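Local coordinates for periplasmic protein-probably involved in high-affinity Fe2+ transport (Escherichia coli F11, PDB 5I0Y), which probably takes part in high-affinity ferrous iron uptake in the periplasm and binds copper at a site required for iron transport, at residues A20-Q25 / H44-I49; L36-A41 / G99-M104; P66-S71 / E117-A122; Y110-H115 / V143-K148. The protein carries 1 engineered substitution. All coordinates share one frame; numbering follows the deposited sequence.

Overall arrangement
Read from the N terminus, interaction 1 opens on strand 17-24 and closes on strand 43-51, spanning the 18 residues between its segments, nearly all loop. Interaction 2 starts inside that loop and closes only on strand 95-102, so it crosses interaction 1. Interaction 3 opens within the span of interaction 2 and closes beyond it, tying the start of strand 69-76 to the turn after strand 108-117; it in turn crosses interaction 4, where strand 108-117 pairs with strand 141-149. Interactions 1 and 4 follow in series, yet touch through Tyr114, whose OH reaches Gln46 O. Together the contacts form a chain of crossings through one antiparallel sheet folded into a sandwich.

Interaction 1: A20-Q25 / H44-I49; sequences AAVYLQ and HLQADI. Engineered in segment 44-49: Gln46 (natural residue Glu). With CU (copper (II) ion), chain D.
The imidazole of His44 meets Leu24 at its edge: the methyl CD2 of Leu24 lies near the ring plane, 4.2 Å from His44 CD2. NE2 of Gln46, an engineered residue that is Glu in the natural sequence, also sits in plane at the ring edge. The rings of His97 and of His127 of the second subunit meet that of His44 with their planes steeply inclined to it. All three bind copper through NE2, with Met90 SD as a further ligand, and the bond from His44 NE2 measures 2.0 Å. His44 ND1 is hydrogen-bonded to Asn101 OD1, leaving NE2 for the copper. Gln46 NE2 stops 4.1 Å from copper and is not a ligand. Its nearest neighbour across the contact is Leu24 CD2, at 3.4 Å. CG of His44 is anti to the backbone N (chi1 -165°). The side chains of His44 and Leu24 lie side by side and point the same way, His44 CB resting 3.9 Å from Leu24 CG. The backbones illustrate regular antiparallel pairing inside the beta sandwich of this family: Ala20, Val22 and Leu24 each exchange two hydrogen bonds with Asp48, Gln46 and His44 respectively. Alternation then sorts the side chains. Those six residues share the copper-bearing face, whereas Ala21, Tyr23, Leu45 and Ala47 point to the face that meets strand 108-117. On this second face Leu45 CD1 packs 3.6 Å from Val22 O and touches Tyr23 CB. At the non-hydrogen-bonded pair Tyr23-Leu45 the strands draw close, and Tyr23 CA makes a CA-H...O contact of 3.2 Å with His44 O.

Interaction 2: L36-A41 / G99-M104; sequences LPAAKA and GANIKM
Asn101 reaches out of strand 95-102 to Leu36, its ND2 donating to Leu36 O over 2.9 Å. The bond is nearly straight, 163° at the hydrogen, and the acceptor lies in the plane of the Asn101 amide. This is the tight half of the contact. CG of Asn101 stands beside the backbone N, anti to the carbonyl carbon (chi1 -78°), which sets this amide carbon 3.7 Å from Leu36 O. Asn101 CB comes within 3.4 Å of Leu36 O and also rests on Ala41 CB at 3.8 Å. Ala41 CB in turn packs 3.6 Å from Ile102 O. Leu36 completes the layer with CD2, which lies against the backbone where the strand ends, 3.6 Å from Lys103 N. A short 3-10 turn over residues 38-40, with bonds from Lys40 N to Pro37 O and from Ala41 N to Ala38 O, lies between Leu36 and Ala41, both of which meet the end of the strand. The solvent side is looser. Lys40 and Lys103 are exposed there, and of the Lys103 side chain it is the base that comes near, CB being 4.0 Å from Lys40 O, before its end leads away from the loop. The contact thus joins the long loop between strands 17-24 and 43-51 to the end of strand 95-102. Its chemistry probably bears on the metal site. ND2 also donates to Ile27 O, so two backbone carbonyls hold the amide in one orientation, the one in which OD1 accepts from His44 ND1; this is consistent with Asn101 acting as a second-shell residue that orients the His44 ring and leaves NE2 to the copper.

Interaction 3: P66-S71 / E117-A122; sequences PYLTIS and EPPSKA
Thr69 runs its side chain across that of Lys121 at about a right angle, and every atom beyond CA finds a neighbour. CB lies 3.8 Å from Glu117 OE1. From there the methyl CG2 presses closer to the same carboxylate oxygen, at 3.5 Å from Glu117 OE1, with Lys121 CE also beside it. The hydroxyl takes the other branch: OG1 is anti to the carbonyl carbon (chi1 -59°), rests near Lys121 CD and Ala122 CB, and donates to a bound water 2.7 Å away. That water passes its own hydrogens to Tyr67 O and Pro118 O, so three groups grip it and link loop to loop. The motif is the frayed end of an antiparallel pair in the beta sandwich. Thr69 and Glu117 form a hydrogen-bonded pair, firm from Glu117 N to Thr69 O (2.9 Å) but weak in the reverse direction, and past it Pro119 carries the packing. There Pro119 CA makes a nearly straight CA-H...O contact with Tyr67 O, 3.3 Å long. Leu68 and Pro119 lie side by side, CD2 of Leu68 being 3.7 Å from Pro119 CD. Tyr67 CB packs against Pro119 CB at 3.9 Å; beyond it the ring stacks on Tyr67 of the second subunit, and its OH bonds to the backbone N of that residue.

Interaction 4: Y110-H115 / V143-K148; sequences YKVTYH and VSYEFK
Thr113 OG1 and Ser144 OG share a hydrogen bond of 2.7 Å, in which either hydroxyl could be the donor. The pair spans a non-hydrogen-bonded position of the two strands, where the backbones come close. The methyl CG2 of Thr113 lies against the same oxygen, 3.6 Å from Ser144 OG. On the other face aromatic rings dominate. Tyr110 CB sits over one face of Phe147 in a CH-pi contact, 3.8 Å from the ring centroid and offset toward the rim. The two rings are near parallel but slid apart and barely overlap. Val112 CG1 fills the next place, 3.8 Å from Phe147 CE2 and close to Tyr145 CB. In fold terms this is antiparallel pairing at the margin of the sandwich sheet: strand 141-149, outermost within the chain, docks on strand 108-117 through six backbone hydrogen bonds, among them Tyr114 N to Val143 O at 2.8 Å. The side chains of Tyr114 and Tyr145 cross at about a right angle, while their ring planes are oblique, at 56°, with Tyr114 CD2 3.8 Å from Tyr145 CE2. Each tyrosine hydroxyl finds a partner beyond the pair: Tyr110 OH bonds to Gly106 O, Tyr114 OH to Gln46 O and Tyr145 OH to Leu19 O. The last two reach strands 43-51 and 17-24, across the interior of the sandwich.

Interaction 1: A20-Q25 / H44-I49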
loop_
_atom_site.group_PDB
_atom_site.type_symbol
_atom_site.label_atom_id
_atom_site.label_comp_id
_atom_site.label_asym_id
_atom_site.label_seq_id
_atom_site.Cartn_x
_atom_site.Cartn_y
_atom_site.Cartn_z
ATOM N N ALA B 20 7.147 14.327 2.189
ATOM C CA ALA B 20 8.410 14.668 2.847
ATOM C C ALA B 20 9.497 13.678 2.455
ATOM O O ALA B 20 9.214 12.498 2.197
ATOM C CB ALA B 20 8.242 14.660 4.355
ATOM N N ALA B 21 10.732 14.160 2.375
ATOM C CA ALA B 21 11.890 13.293 2.224
ATOM C C ALA B 21 12.519 13.154 3.600
ATOM O O ALA B 21 12.631 14.134 4.336
ATOM C CB ALA B 21 12.868 13.893 1.235
ATOM N N VAL B 22 12.907 11.936 3.962
ATOM C CA VAL B 22 13.610 11.713 5.217
ATOM C C VAL B 22 14.669 10.662 4.982
ATOM O O VAL B 22 14.653 9.965 3.970
ATOM C CB VAL B 22 12.676 11.270 6.367
ATOM C CG1 VAL B 22 11.700 12.377 6.742
ATOM C CG2 VAL B 22 11.934 9.997 5.996
ATOM N N TYR B 23 15.605 10.567 5.914
ATOM C CA TYR B 23 16.629 9.535 5.859
ATOM C C TYR B 23 16.968 9.026 7.261
ATOM O O TYR B 23 16.683 9.661 8.267
ATOM C CB TYR B 23 17.881 10.003 5.090
ATOM C CG TYR B 23 18.612 11.152 5.725
ATOM C CD1 TYR B 23 19.715 10.938 6.552
ATOM C CD2 TYR B 23 18.213 12.460 5.495
ATOM C CE1 TYR B 23 20.389 11.999 7.134
ATOM C CE2 TYR B 23 18.880 13.526 6.074
ATOM C CZ TYR B 23 19.967 13.292 6.883
ATOM O OH TYR B 23 20.613 14.374 7.446
ATOM N N LEU B 24 17.556 7.842 7.294
ATOM C CA LEU B 24 17.975 7.202 8.545
ATOM C C LEU B 24 19.132 6.270 8.203
ATOM O O LEU B 24 19.575 6.202 7.052
ATOM C CB LEU B 24 16.808 6.440 9.196
ATOM C CG LEU B 24 16.177 5.334 8.340
ATOM C CD1 LEU B 24 15.644 4.197 9.209
ATOM C CD2 LEU B 24 15.064 5.874 7.458
ATOM N N GLN B 25 19.617 5.520 9.199
ATOM C CA GLN B 25 20.668 4.549 8.917
ATOM C C GLN B 25 20.198 3.474 7.947
ATOM O O GLN B 25 18.991 3.213 7.843
ATOM C CB GLN B 25 21.317 3.925 10.171
ATOM C CG GLN B 25 20.629 4.167 11.496
ATOM C CD GLN B 25 19.489 3.207 11.789
ATOM O OE1 GLN B 25 18.999 2.494 10.909
ATOM N NE2 GLN B 25 19.051 3.193 13.044
ATOM N N HIS B 44 19.296 4.954 4.588
ATOM C CA HIS B 44 18.039 4.562 3.950
ATOM C C HIS B 44 17.311 5.841 3.663
ATOM O O HIS B 44 17.043 6.615 4.585
ATOM C CB HIS B 44 17.224 3.692 4.905
ATOM C CG HIS B 44 16.079 2.938 4.246
ATOM N ND1 HIS B 44 16.269 2.018 3.273
ATOM C CD2 HIS B 44 14.707 2.985 4.481
ATOM C CE1 HIS B 44 15.072 1.499 2.913
ATOM N NE2 HIS B 44 14.121 2.103 3.642
ATOM N N LEU B 45 17.036 6.091 2.381
ATOM C CA LEU B 45 16.333 7.292 1.950
ATOM C C LEU B 45 14.872 6.948 1.707
ATOM O O LEU B 45 14.561 5.916 1.119
ATOM C CB LEU B 45 16.977 7.861 0.677
ATOM C CG LEU B 45 16.365 9.139 0.074
ATOM C CD1 LEU B 45 16.569 10.343 0.979
ATOM C CD2 LEU B 45 16.954 9.383 -1.311
ATOM N N GLN B 46 13.989 7.821 2.152
ATOM C CA GLN B 46 12.568 7.508 2.161
ATOM C C GLN B 46 11.727 8.659 1.640
ATOM O O GLN B 46 12.084 9.838 1.800
ATOM C CB GLN B 46 12.100 7.244 3.595
ATOM C CG GLN B 46 12.576 5.960 4.222
ATOM C CD GLN B 46 11.833 5.638 5.509
ATOM O OE1 GLN B 46 10.906 6.354 5.932
ATOM N NE2 GLN B 46 12.212 4.550 6.110
ATOM N N ALA B 47 10.578 8.300 1.078
ATOM C CA ALA B 47 9.506 9.238 0.790
ATOM C C ALA B 47 8.371 8.977 1.757
ATOM O O ALA B 47 7.879 7.845 1.851
ATOM C CB ALA B 47 9.029 9.068 -0.639
ATOM N N ASP B 48 8.008 10.003 2.521
ATOM C CA ASP B 48 6.879 9.950 3.438
ATOM C C ASP B 48 5.741 10.691 2.793
ATOM O O ASP B 48 5.826 11.901 2.564
ATOM C CB ASP B 48 7.214 10.608 4.768
ATOM C CG ASP B 48 7.941 9.682 5.694
ATOM O OD1 ASP B 48 8.000 8.471 5.390
ATOM O OD2 ASP B 48 8.432 10.172 6.738
ATOM N N ILE B 49 4.679 9.960 2.493
ATOM C CA ILE B 49 3.563 10.514 1.720
ATOM C C ILE B 49 2.221 10.091 2.310
ATOM O O ILE B 49 1.900 8.906 2.381
ATOM C CB ILE B 49 3.656 10.112 0.232
ATOM C CG1 ILE B 49 4.981 10.600 -0.385
ATOM C CG2 ILE B 49 2.465 10.678 -0.534
ATOM C CD1 ILE B 49 5.313 9.971 -1.715
HETATM CU CU CU D . 12.300 1.179 3.804
#

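Interaction 2: L36-A41 / G99-M104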
loop_
_atom_site.group_PDB
_atom_site.type_symbol
_atom_site.label_atom_id
_atom_site.label_comp_id
_atom_site.label_asym_id
_atom_site.label_seq_id
_atom_site.Cartn_x
_atom_site.Cartn_y
_atom_site.Cartn_z
ATOM N N LEU B 36 20.508 -2.645 -2.208
ATOM C CA LEU B 36 21.856 -2.371 -1.704
ATOM C C LEU B 36 21.996 -2.837 -0.253
ATOM O O LEU B 36 21.231 -2.418 0.606
ATOM C CB LEU B 36 22.177 -0.879 -1.838
ATOM C CG LEU B 36 23.605 -0.412 -1.527
ATOM C CD1 LEU B 36 24.632 -0.925 -2.536
ATOM C CD2 LEU B 36 23.634 1.110 -1.488
ATOM N N PRO B 37 22.971 -3.721 0.027
ATOM C CA PRO B 37 23.110 -4.167 1.414
ATOM C C PRO B 37 23.470 -3.025 2.357
ATOM O O PRO B 37 24.189 -2.097 1.963
ATOM C CB PRO B 37 24.253 -5.193 1.358
ATOM C CG PRO B 37 24.388 -5.563 -0.077
ATOM C CD PRO B 37 23.932 -4.383 -0.876
ATOM N N ALA B 38 22.975 -3.094 3.585
ATOM C CA ALA B 38 23.214 -2.061 4.587
ATOM C C ALA B 38 24.691 -1.716 4.754
ATOM O O ALA B 38 25.050 -0.549 4.905
ATOM C CB ALA B 38 22.624 -2.471 5.924
ATOM N N ALA B 39 25.545 -2.734 4.724
ATOM C CA ALA B 39 26.975 -2.520 4.946
ATOM C C ALA B 39 27.618 -1.701 3.834
ATOM O O ALA B 39 28.687 -1.117 4.043
ATOM C CB ALA B 39 27.698 -3.852 5.123
ATOM N N LYS B 40 26.964 -1.663 2.671
ATOM C CA LYS B 40 27.447 -0.921 1.499
ATOM C C LYS B 40 26.702 0.390 1.241
ATOM O O LYS B 40 26.897 1.030 0.192
ATOM C CB LYS B 40 27.366 -1.788 0.245
ATOM C CG LYS B 40 28.328 -2.972 0.230
ATOM C CD LYS B 40 28.544 -3.497 -1.183
ATOM C CE LYS B 40 27.251 -4.038 -1.779
ATOM N NZ LYS B 40 27.323 -4.390 -3.223
ATOM N N ALA B 41 25.858 0.771 2.191
ATOM C CA ALA B 41 25.033 1.972 2.092
ATOM C C ALA B 41 25.418 2.975 3.173
ATOM O O ALA B 41 26.056 2.627 4.176
ATOM C CB ALA B 41 23.556 1.603 2.243
ATOM N N GLY B 99 11.041 3.586 -0.021
ATOM C CA GLY B 99 12.440 3.883 0.252
ATOM C C GLY B 99 13.428 2.939 -0.363
ATOM O O GLY B 99 13.057 2.045 -1.112
ATOM N N ALA B 100 14.702 3.193 -0.066
ATOM C CA ALA B 100 15.822 2.369 -0.567
ATOM C C ALA B 100 17.077 2.716 0.200
ATOM O O ALA B 100 17.311 3.876 0.532
ATOM C CB ALA B 100 16.070 2.575 -2.061
ATOM N N ASN B 101 17.897 1.707 0.489
ATOM C CA ASN B 101 19.273 1.963 0.925
ATOM C C ASN B 101 20.031 2.589 -0.238
ATOM O O ASN B 101 19.929 2.129 -1.380
ATOM C CB ASN B 101 19.978 0.666 1.295
ATOM C CG ASN B 101 19.587 0.139 2.663
ATOM O OD1 ASN B 101 18.912 0.797 3.476
ATOM N ND2 ASN B 101 20.080 -1.066 2.958
ATOM N N ILE B 102 20.804 3.616 0.075
ATOM C CA ILE B 102 21.627 4.254 -0.931
ATOM C C ILE B 102 23.002 4.623 -0.376
ATOM O O ILE B 102 23.183 4.844 0.823
ATOM C CB ILE B 102 20.955 5.512 -1.536
ATOM C CG1 ILE B 102 20.809 6.589 -0.474
ATOM C CG2 ILE B 102 19.607 5.195 -2.198
ATOM C CD1 ILE B 102 20.503 7.952 -1.068
ATOM N N LYS B 103 23.966 4.683 -1.286
ATOM C CA LYS B 103 25.265 5.224 -0.956
ATOM C C LYS B 103 25.206 6.701 -1.288
ATOM O O LYS B 103 24.832 7.067 -2.396
ATOM C CB LYS B 103 26.357 4.511 -1.758
ATOM C CG LYS B 103 27.775 4.874 -1.351
ATOM C CD LYS B 103 28.800 4.263 -2.294
ATOM C CE LYS B 103 30.119 5.013 -2.203
ATOM N NZ LYS B 103 29.976 6.405 -2.722
ATOM N N MET B 104 25.532 7.536 -0.310
ATOM C CA MET B 104 25.612 8.982 -0.523
ATOM C C MET B 104 26.895 9.355 -1.277
ATOM O O MET B 104 27.723 8.501 -1.583
ATOM C CB MET B 104 25.478 9.711 0.813
ATOM C CG MET B 104 24.069 9.614 1.405
ATOM S SD MET B 104 22.773 10.451 0.452
ATOM C CE MET B 104 23.045 12.145 0.957
#

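Interaction 3: P66-S71 / E117-A122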
loop_
_atom_site.group_PDB
_atom_site.type_symbol
_atom_site.label_atom_id
_atom_site.label_comp_id
_atom_site.label_asym_id
_atom_site.label_seq_id
_atom_site.Cartn_x
_atom_site.Cartn_y
_atom_site.Cartn_z
ATOM N N PRO B 66 -0.925 4.417 -0.862
ATOM C CA PRO B 66 -0.318 3.167 -1.332
ATOM C C PRO B 66 -0.225 3.094 -2.846
ATOM O O PRO B 66 -0.825 3.922 -3.547
ATOM C CB PRO B 66 -1.307 2.116 -0.812
ATOM C CG PRO B 66 -2.644 2.784 -0.997
ATOM C CD PRO B 66 -2.391 4.269 -0.722
ATOM N N TYR B 67 0.552 2.135 -3.343
ATOM C CA TYR B 67 0.637 1.820 -4.791
ATOM C C TYR B 67 1.270 2.920 -5.630
ATOM O O TYR B 67 1.091 2.939 -6.850
ATOM C CB TYR B 67 -0.728 1.386 -5.366
ATOM C CG TYR B 67 -1.183 0.100 -4.739
ATOM C CD1 TYR B 67 -0.763 -1.133 -5.243
ATOM C CD2 TYR B 67 -2.020 0.120 -3.634
ATOM C CE1 TYR B 67 -1.186 -2.322 -4.652
ATOM C CE2 TYR B 67 -2.436 -1.059 -3.036
ATOM C CZ TYR B 67 -2.017 -2.256 -3.542
ATOM O OH TYR B 67 -2.465 -3.398 -2.911
ATOM N N LEU B 68 2.062 3.792 -5.008
ATOM C CA LEU B 68 2.778 4.798 -5.796
ATOM C C LEU B 68 4.012 4.184 -6.459
ATOM O O LEU B 68 4.538 3.166 -6.010
ATOM C CB LEU B 68 3.202 5.976 -4.919
ATOM C CG LEU B 68 2.043 6.773 -4.323
ATOM C CD1 LEU B 68 2.562 7.866 -3.403
ATOM C CD2 LEU B 68 1.131 7.373 -5.385
ATOM N N THR B 69 4.492 4.820 -7.532
ATOM C CA THR B 69 5.747 4.464 -8.170
ATOM C C THR B 69 6.622 5.705 -8.067
ATOM O O THR B 69 6.251 6.790 -8.524
ATOM C CB THR B 69 5.507 4.089 -9.628
ATOM O OG1 THR B 69 4.586 2.990 -9.644
ATOM C CG2 THR B 69 6.819 3.674 -10.308
ATOM N N ILE B 70 7.786 5.535 -7.466
ATOM C CA ILE B 70 8.629 6.676 -7.135
ATOM C C ILE B 70 10.068 6.374 -7.453
ATOM O O ILE B 70 10.621 5.354 -6.989
ATOM C CB ILE B 70 8.513 7.087 -5.650
ATOM C CG1 ILE B 70 7.048 7.263 -5.272
ATOM C CG2 ILE B 70 9.303 8.373 -5.389
ATOM C CD1 ILE B 70 6.839 7.531 -3.797
ATOM N N SER B 71 10.670 7.264 -8.240
ATOM C CA SER B 71 12.111 7.245 -8.462
ATOM C C SER B 71 12.695 8.558 -7.944
ATOM O O SER B 71 11.960 9.488 -7.630
ATOM C CB SER B 71 12.481 7.006 -9.924
ATOM O OG SER B 71 12.047 8.064 -10.738
ATOM N N GLU B 117 4.423 8.770 -9.647
ATOM C CA GLU B 117 3.334 8.363 -10.530
ATOM C C GLU B 117 2.203 7.796 -9.681
ATOM O O GLU B 117 2.464 7.175 -8.647
ATOM C CB GLU B 117 3.830 7.314 -11.533
ATOM C CG GLU B 117 4.680 7.930 -12.630
ATOM C CD GLU B 117 5.482 6.897 -13.386
ATOM O OE1 GLU B 117 6.254 6.153 -12.747
ATOM O OE2 GLU B 117 5.361 6.830 -14.626
ATOM N N PRO B 118 0.946 8.018 -10.096
ATOM C CA PRO B 118 -0.207 7.690 -9.266
ATOM C C PRO B 118 -0.481 6.184 -9.160
ATOM O O PRO B 118 0.080 5.387 -9.912
ATOM C CB PRO B 118 -1.366 8.425 -9.963
ATOM C CG PRO B 118 -0.949 8.418 -11.400
ATOM C CD PRO B 118 0.532 8.659 -11.363
ATOM N N PRO B 119 -1.360 5.812 -8.224
ATOM C CA PRO B 119 -1.615 4.402 -7.919
ATOM C C PRO B 119 -2.127 3.565 -9.090
ATOM O O PRO B 119 -1.961 2.346 -9.073
ATOM C CB PRO B 119 -2.640 4.483 -6.788
ATOM C CG PRO B 119 -2.298 5.764 -6.101
ATOM C CD PRO B 119 -2.005 6.696 -7.236
ATOM N N SER B 120 -2.715 4.203 -10.102
ATOM C CA SER B 120 -3.126 3.470 -11.293
ATOM C C SER B 120 -1.964 2.700 -11.917
ATOM O O SER B 120 -2.148 1.603 -12.449
ATOM C CB SER B 120 -3.743 4.433 -12.312
ATOM O OG SER B 120 -2.876 5.518 -12.547
ATOM N N LYS B 121 -0.755 3.242 -11.871
ATOM C CA LYS B 121 0.343 2.593 -12.572
ATOM C C LYS B 121 0.702 1.221 -11.980
ATOM O O LYS B 121 0.997 0.261 -12.711
ATOM C CB LYS B 121 1.560 3.520 -12.660
ATOM C CG LYS B 121 2.755 2.885 -13.368
ATOM C CD LYS B 121 3.948 3.819 -13.385
ATOM C CE LYS B 121 5.143 3.126 -14.000
ATOM N NZ LYS B 121 4.993 3.058 -15.472
ATOM N N ALA B 122 0.663 1.125 -10.659
ATOM C CA ALA B 122 1.064 -0.093 -9.958
ATOM C C ALA B 122 -0.110 -1.021 -9.695
ATOM O O ALA B 122 0.049 -2.031 -9.008
ATOM C CB ALA B 122 1.790 0.252 -8.648
HETATM O O HOH W 1 2.008 3.583 -9.288
#

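Interaction 4: Y110-H115 / V143-K148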
loop_
_atom_site.group_PDB
_atom_site.type_symbol
_atom_site.label_atom_id
_atom_site.label_comp_id
_atom_site.label_asym_id
_atom_site.label_seq_id
_atom_site.Cartn_x
_atom_site.Cartn_y
_atom_site.Cartn_z
ATOM N N TYR B 110 22.858 19.026 -0.702
ATOM C CA TYR B 110 22.192 18.181 -1.682
ATOM C C TYR B 110 20.841 18.705 -2.170
ATOM O O TYR B 110 20.144 19.434 -1.458
ATOM C CB TYR B 110 21.933 16.815 -1.052
ATOM C CG TYR B 110 23.118 15.901 -1.039
ATOM C CD1 TYR B 110 23.277 14.926 -2.011
ATOM C CD2 TYR B 110 24.062 15.994 -0.023
ATOM C CE1 TYR B 110 24.359 14.069 -1.992
ATOM C CE2 TYR B 110 25.169 15.159 -0.006
ATOM C CZ TYR B 110 25.298 14.192 -0.982
ATOM O OH TYR B 110 26.380 13.336 -0.962
ATOM N N LYS B 111 20.504 18.315 -3.396
ATOM C CA LYS B 111 19.156 18.419 -3.928
ATOM C C LYS B 111 18.678 16.990 -4.125
ATOM O O LYS B 111 19.466 16.126 -4.511
ATOM C CB LYS B 111 19.160 19.129 -5.286
ATOM C CG LYS B 111 17.894 18.885 -6.090
ATOM C CD LYS B 111 17.856 19.657 -7.400
ATOM C CE LYS B 111 16.411 19.961 -7.774
ATOM N NZ LYS B 111 16.153 20.037 -9.234
ATOM N N VAL B 112 17.410 16.718 -3.817
ATOM C CA VAL B 112 16.797 15.462 -4.240
ATOM C C VAL B 112 15.424 15.752 -4.829
ATOM O O VAL B 112 14.660 16.561 -4.287
ATOM C CB VAL B 112 16.784 14.364 -3.141
ATOM C CG1 VAL B 112 15.821 14.681 -1.989
ATOM C CG2 VAL B 112 16.495 12.996 -3.749
ATOM N N THR B 113 15.158 15.102 -5.957
ATOM C CA THR B 113 13.860 15.182 -6.603
ATOM C C THR B 113 13.235 13.790 -6.624
ATOM O O THR B 113 13.874 12.819 -7.010
ATOM C CB THR B 113 13.971 15.777 -8.013
ATOM O OG1 THR B 113 14.513 17.100 -7.904
ATOM C CG2 THR B 113 12.592 15.876 -8.716
ATOM N N TYR B 114 11.986 13.721 -6.178
ATOM C CA TYR B 114 11.196 12.501 -6.282
ATOM C C TYR B 114 10.262 12.617 -7.471
ATOM O O TYR B 114 9.574 13.614 -7.613
ATOM C CB TYR B 114 10.407 12.236 -4.998
ATOM C CG TYR B 114 11.236 11.931 -3.767
ATOM C CD1 TYR B 114 12.586 11.551 -3.853
ATOM C CD2 TYR B 114 10.646 11.971 -2.498
ATOM C CE1 TYR B 114 13.320 11.278 -2.714
ATOM C CE2 TYR B 114 11.375 11.676 -1.359
ATOM C CZ TYR B 114 12.709 11.335 -1.471
ATOM O OH TYR B 114 13.462 11.014 -0.356
ATOM N N HIS B 115 10.256 11.585 -8.311
ATOM C CA HIS B 115 9.392 11.497 -9.506
ATOM C C HIS B 115 8.274 10.551 -9.199
ATOM O O HIS B 115 8.523 9.355 -9.019
ATOM C CB HIS B 115 10.194 10.998 -10.708
ATOM C CG HIS B 115 11.538 11.676 -10.873
ATOM N ND1 HIS B 115 11.650 12.974 -11.240
ATOM C CD2 HIS B 115 12.836 11.199 -10.705
ATOM C CE1 HIS B 115 12.948 13.309 -11.309
ATOM N NE2 HIS B 115 13.680 12.225 -10.981
ATOM N N VAL B 143 8.591 16.392 -6.971
ATOM C CA VAL B 143 8.749 17.227 -5.798
ATOM C C VAL B 143 10.224 17.264 -5.421
ATOM O O VAL B 143 10.917 16.242 -5.499
ATOM C CB VAL B 143 7.873 16.732 -4.638
ATOM C CG1 VAL B 143 8.080 15.247 -4.378
ATOM C CG2 VAL B 143 8.157 17.553 -3.409
ATOM N N SER B 144 10.717 18.452 -5.073
ATOM C CA SER B 144 12.141 18.622 -4.745
ATOM C C SER B 144 12.416 19.107 -3.335
ATOM O O SER B 144 11.576 19.784 -2.712
ATOM C CB SER B 144 12.804 19.580 -5.723
ATOM O OG SER B 144 12.804 19.028 -7.024
ATOM N N TYR B 145 13.614 18.762 -2.859
ATOM C CA TYR B 145 14.034 19.017 -1.476
ATOM C C TYR B 145 15.485 19.427 -1.493
ATOM O O TYR B 145 16.253 18.903 -2.293
ATOM C CB TYR B 145 13.894 17.735 -0.625
ATOM C CG TYR B 145 12.499 17.173 -0.657
ATOM C CD1 TYR B 145 11.523 17.658 0.206
ATOM C CD2 TYR B 145 12.145 16.192 -1.570
ATOM C CE1 TYR B 145 10.222 17.175 0.164
ATOM C CE2 TYR B 145 10.860 15.688 -1.610
ATOM C CZ TYR B 145 9.903 16.192 -0.751
ATOM O OH TYR B 145 8.622 15.703 -0.783
ATOM N N GLU B 146 15.853 20.342 -0.605
ATOM C CA GLU B 146 17.248 20.744 -0.423
ATOM C C GLU B 146 17.633 20.516 1.025
ATOM O O GLU B 146 16.891 20.845 1.938
ATOM C CB GLU B 146 17.449 22.210 -0.805
ATOM C CG GLU B 146 17.293 22.487 -2.293
ATOM C CD GLU B 146 17.614 23.913 -2.701
ATOM O OE1 GLU B 146 17.896 24.750 -1.822
ATOM O OE2 GLU B 146 17.580 24.193 -3.918
ATOM N N PHE B 147 18.792 19.915 1.235
ATOM C CA PHE B 147 19.213 19.571 2.578
ATOM C C PHE B 147 20.723 19.505 2.675
ATOM O O PHE B 147 21.401 19.266 1.678
ATOM C CB PHE B 147 18.556 18.249 3.060
ATOM C CG PHE B 147 18.933 17.025 2.254
ATOM C CD1 PHE B 147 19.778 16.063 2.802
ATOM C CD2 PHE B 147 18.409 16.801 0.981
ATOM C CE1 PHE B 147 20.121 14.927 2.082
ATOM C CE2 PHE B 147 18.746 15.667 0.258
ATOM C CZ PHE B 147 19.598 14.726 0.812
ATOM N N LYS B 148 21.218 19.707 3.891
ATOM C CA LYS B 148 22.627 19.519 4.187
ATOM C C LYS B 148 22.830 18.130 4.784
ATOM O O LYS B 148 22.223 17.773 5.796
ATOM C CB LYS B 148 23.131 20.613 5.122
ATOM C CG LYS B 148 24.649 20.687 5.182
ATOM C CD LYS B 148 25.115 21.526 6.355
ATOM C CE LYS B 148 26.618 21.412 6.543
ATOM N NZ LYS B 148 27.044 21.591 7.959
#